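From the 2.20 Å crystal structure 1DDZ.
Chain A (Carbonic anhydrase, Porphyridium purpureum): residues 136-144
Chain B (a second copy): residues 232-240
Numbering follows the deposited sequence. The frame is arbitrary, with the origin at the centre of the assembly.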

# COMPACT_ATOMS: atom_id res chain seq x y z
N ALA A 136 4.08 -15.61 10.82
CA ALA A 136 3.98 -15.25 12.23
C ALA A 136 5.26 -15.63 12.95
O ALA A 136 5.75 -14.89 13.80
CB ALA A 136 2.79 -15.97 12.85
N LYS A 137 5.82 -16.77 12.57
CA LYS A 137 7.05 -17.29 13.16
C LYS A 137 8.25 -16.39 12.87
O LYS A 137 9.04 -16.09 13.77
CB LYS A 137 7.28 -18.69 12.62
CG LYS A 137 8.32 -19.49 13.32
CD LYS A 137 8.34 -20.90 12.76
CE LYS A 137 9.56 -21.65 13.24
NZ LYS A 137 9.54 -23.09 12.87
N ALA A 138 8.35 -15.92 11.64
CA ALA A 138 9.43 -15.05 11.22
C ALA A 138 9.38 -13.75 12.01
O ALA A 138 10.41 -13.21 12.38
CB ALA A 138 9.33 -14.76 9.74
N ALA A 139 8.17 -13.27 12.29
CA ALA A 139 7.97 -12.02 13.03
C ALA A 139 8.57 -12.07 14.45
O ALA A 139 8.93 -11.04 15.02
CB ALA A 139 6.47 -11.69 13.10
N LEU A 140 8.62 -13.26 15.05
CA LEU A 140 9.16 -13.44 16.40
C LEU A 140 10.61 -13.89 16.41
O LEU A 140 11.42 -13.43 17.21
CB LEU A 140 8.34 -14.49 17.17
CG LEU A 140 6.91 -14.27 17.69
CD1 LEU A 140 6.40 -15.52 18.46
CD2 LEU A 140 6.87 -13.08 18.60
N GLY A 141 10.96 -14.81 15.52
CA GLY A 141 12.31 -15.33 15.56
C GLY A 141 13.35 -14.99 14.52
O GLY A 141 14.38 -15.64 14.49
N ASP A 142 13.11 -13.99 13.68
CA ASP A 142 14.09 -13.65 12.65
C ASP A 142 14.10 -12.16 12.49
O ASP A 142 13.06 -11.54 12.65
CB ASP A 142 13.73 -14.29 11.31
CG ASP A 142 13.58 -15.79 11.39
OD1 ASP A 142 14.61 -16.51 11.32
OD2 ASP A 142 12.42 -16.25 11.55
N SER A 143 15.25 -11.59 12.20
CA SER A 143 15.33 -10.15 12.01
C SER A 143 16.17 -9.81 10.79
O SER A 143 16.68 -10.72 10.12
CB SER A 143 15.86 -9.46 13.27
OG SER A 143 17.14 -9.94 13.60
N ARG A 144 16.26 -8.53 10.45
CA ARG A 144 17.04 -8.09 9.31
C ARG A 144 16.55 -8.80 8.03
O ARG A 144 17.35 -9.25 7.22
CB ARG A 144 18.52 -8.43 9.55
CG ARG A 144 19.17 -7.67 10.71
CD ARG A 144 20.57 -8.19 11.04
NE ARG A 144 20.51 -9.45 11.78
CZ ARG A 144 21.30 -10.51 11.55
NH1 ARG A 144 22.22 -10.46 10.60
NH2 ARG A 144 21.15 -11.62 12.27
N ASP B 232 15.33 -2.86 17.30
CA ASP B 232 13.95 -3.26 17.49
C ASP B 232 13.89 -4.78 17.46
O ASP B 232 12.83 -5.38 17.42
CB ASP B 232 13.06 -2.66 16.40
CG ASP B 232 11.58 -2.80 16.72
OD1 ASP B 232 11.24 -2.87 17.92
OD2 ASP B 232 10.74 -2.87 15.80
N ASP B 233 15.04 -5.41 17.60
CA ASP B 233 15.14 -6.86 17.58
C ASP B 233 14.54 -7.59 18.79
O ASP B 233 14.74 -7.20 19.93
CB ASP B 233 16.60 -7.26 17.45
CG ASP B 233 16.78 -8.74 17.42
OD1 ASP B 233 16.33 -9.34 16.42
OD2 ASP B 233 17.32 -9.31 18.39
N ILE B 234 13.78 -8.65 18.52
CA ILE B 234 13.23 -9.48 19.58
C ILE B 234 13.54 -10.94 19.29
O ILE B 234 13.14 -11.80 20.08
CB ILE B 234 11.71 -9.34 19.78
CG1 ILE B 234 10.97 -9.76 18.50
CG2 ILE B 234 11.34 -7.97 20.26
CD1 ILE B 234 9.50 -10.02 18.72
N SER B 235 14.23 -11.24 18.19
CA SER B 235 14.56 -12.64 17.87
C SER B 235 15.47 -13.27 18.93
O SER B 235 15.44 -14.48 19.12
CB SER B 235 15.20 -12.77 16.50
OG SER B 235 16.27 -11.88 16.39
N LYS B 236 16.22 -12.43 19.64
CA LYS B 236 17.12 -12.87 20.73
C LYS B 236 16.31 -13.52 21.88
O LYS B 236 16.85 -14.28 22.66
CB LYS B 236 17.91 -11.68 21.28
CG LYS B 236 17.03 -10.51 21.77
CD LYS B 236 17.87 -9.37 22.30
CE LYS B 236 17.02 -8.24 22.79
NZ LYS B 236 17.84 -7.12 23.35
N PHE B 237 15.02 -13.20 21.97
CA PHE B 237 14.17 -13.77 23.00
C PHE B 237 13.54 -15.07 22.53
O PHE B 237 12.94 -15.78 23.33
CB PHE B 237 13.02 -12.82 23.35
CG PHE B 237 13.47 -11.46 23.77
CD1 PHE B 237 13.05 -10.34 23.07
CD2 PHE B 237 14.28 -11.29 24.89
CE1 PHE B 237 13.42 -9.07 23.47
CE2 PHE B 237 14.65 -10.01 25.30
CZ PHE B 237 14.22 -8.90 24.59
N TYR B 238 13.66 -15.37 21.23
CA TYR B 238 13.04 -16.58 20.68
C TYR B 238 13.91 -17.54 19.94
O TYR B 238 13.45 -18.61 19.59
CB TYR B 238 11.87 -16.23 19.76
CG TYR B 238 10.83 -15.45 20.46
CD1 TYR B 238 10.82 -14.07 20.41
CD2 TYR B 238 9.88 -16.09 21.27
CE1 TYR B 238 9.90 -13.32 21.15
CE2 TYR B 238 8.94 -15.34 22.03
CZ TYR B 238 8.96 -13.96 21.96
OH TYR B 238 8.09 -13.11 22.62
N ARG B 239 15.13 -17.15 19.64
CA ARG B 239 16.00 -18.02 18.90
C ARG B 239 17.27 -18.28 19.67
O ARG B 239 17.87 -17.37 20.24
CB ARG B 239 16.34 -17.40 17.54
CG ARG B 239 16.04 -18.28 16.32
CD ARG B 239 14.55 -18.50 16.12
NE ARG B 239 14.26 -19.45 15.04
CZ ARG B 239 13.45 -19.20 14.02
NH1 ARG B 239 12.84 -18.03 13.92
NH2 ARG B 239 13.24 -20.12 13.10
N THR B 240 17.64 -19.55 19.75
CA THR B 240 18.89 -19.91 20.40
C THR B 240 19.99 -19.46 19.43
O THR B 240 19.78 -19.44 18.22
CB THR B 240 18.95 -21.43 20.61
OG1 THR B 240 17.71 -21.89 21.17
CG2 THR B 240 20.08 -21.78 21.57
O HOH W 1 11.24 -18.52 11.03

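The one charged pair across this contact joins R239(B) to D142(A), with NH1 of R239(B) 3.0 Å from OD2 of D142(A). The salt bridge includes a hydrogen bond, but a weak one: the N-H...O angle is 128°, so the proton does not aim squarely at the carboxylate. Water 1 reinforces the pair, donating to OD2 of D142(A) at 2.6 Å and accepting from NH2 of R239(B) at 3.3 Å, which ties the second guanidinium nitrogen to the same carboxylate oxygen. OD1 of D142(A) lies over one face of the guanidinium and is hydrogen-bonded elsewhere in the structure. The CA-to-CB bond of D142(A) points away from the chain B stretch; its m rotamer brings the carboxylate back.

The arginine needs room, and G141(A) supplies it. An ideal CB on this glycine would point toward the chain B stretch and fall 2.1 Å from NH1 of R239(B), a clear clash. Without one, NH1 of R239(B) comes within 2.9 Å of the carbonyl O of G141(A). Beside it, CE of the extended K137(A) side chain approaches NH2 of R239(B) at 4.0 Å, so the aliphatic part of the lysine, rather than its amine, makes the approach.

The second polar site is built around one carboxylate oxygen. S143(A) donates from OG to OD1 of D233(B) at 3.0 Å, and S235(B) donates to the same acceptor from its own OG, OG to OD1 of D233(B) being 2.5 Å. The backbone N of S235(B) adds a weak bond to OD1 of D233(B) at 3.3 Å. The aspartate thus organises its own chain while receiving a hydroxyl from the partner, and both serines, each with chi1 in the p well, point CB toward the opposing stretch.

Between these sites the backbones come close: the CA atoms of G141(A) and S235(B) are 4.2 Å apart. The carbonyl O of L140(A) receives a CA-H...O contact from CA of S235(B) at 3.3 Å, with a fairly straight 151° at the hydrogen. The CB of S235(B) packs 3.5 Å from C of G141(A), while its OG stays bonded to D233(B) in its own chain.

The apolar packing centres on L140(A), which has 86 Å² covered by the chain B stretch. Its CD2 lies 4.0 Å from CD1 of I234(B) and 4.0 Å from CE1 of Y238(B), resting over one face of the tyrosine ring. A single leucine methyl therefore meets both hydrophobic neighbours, while the tyrosine OH is satisfied elsewhere in the structure.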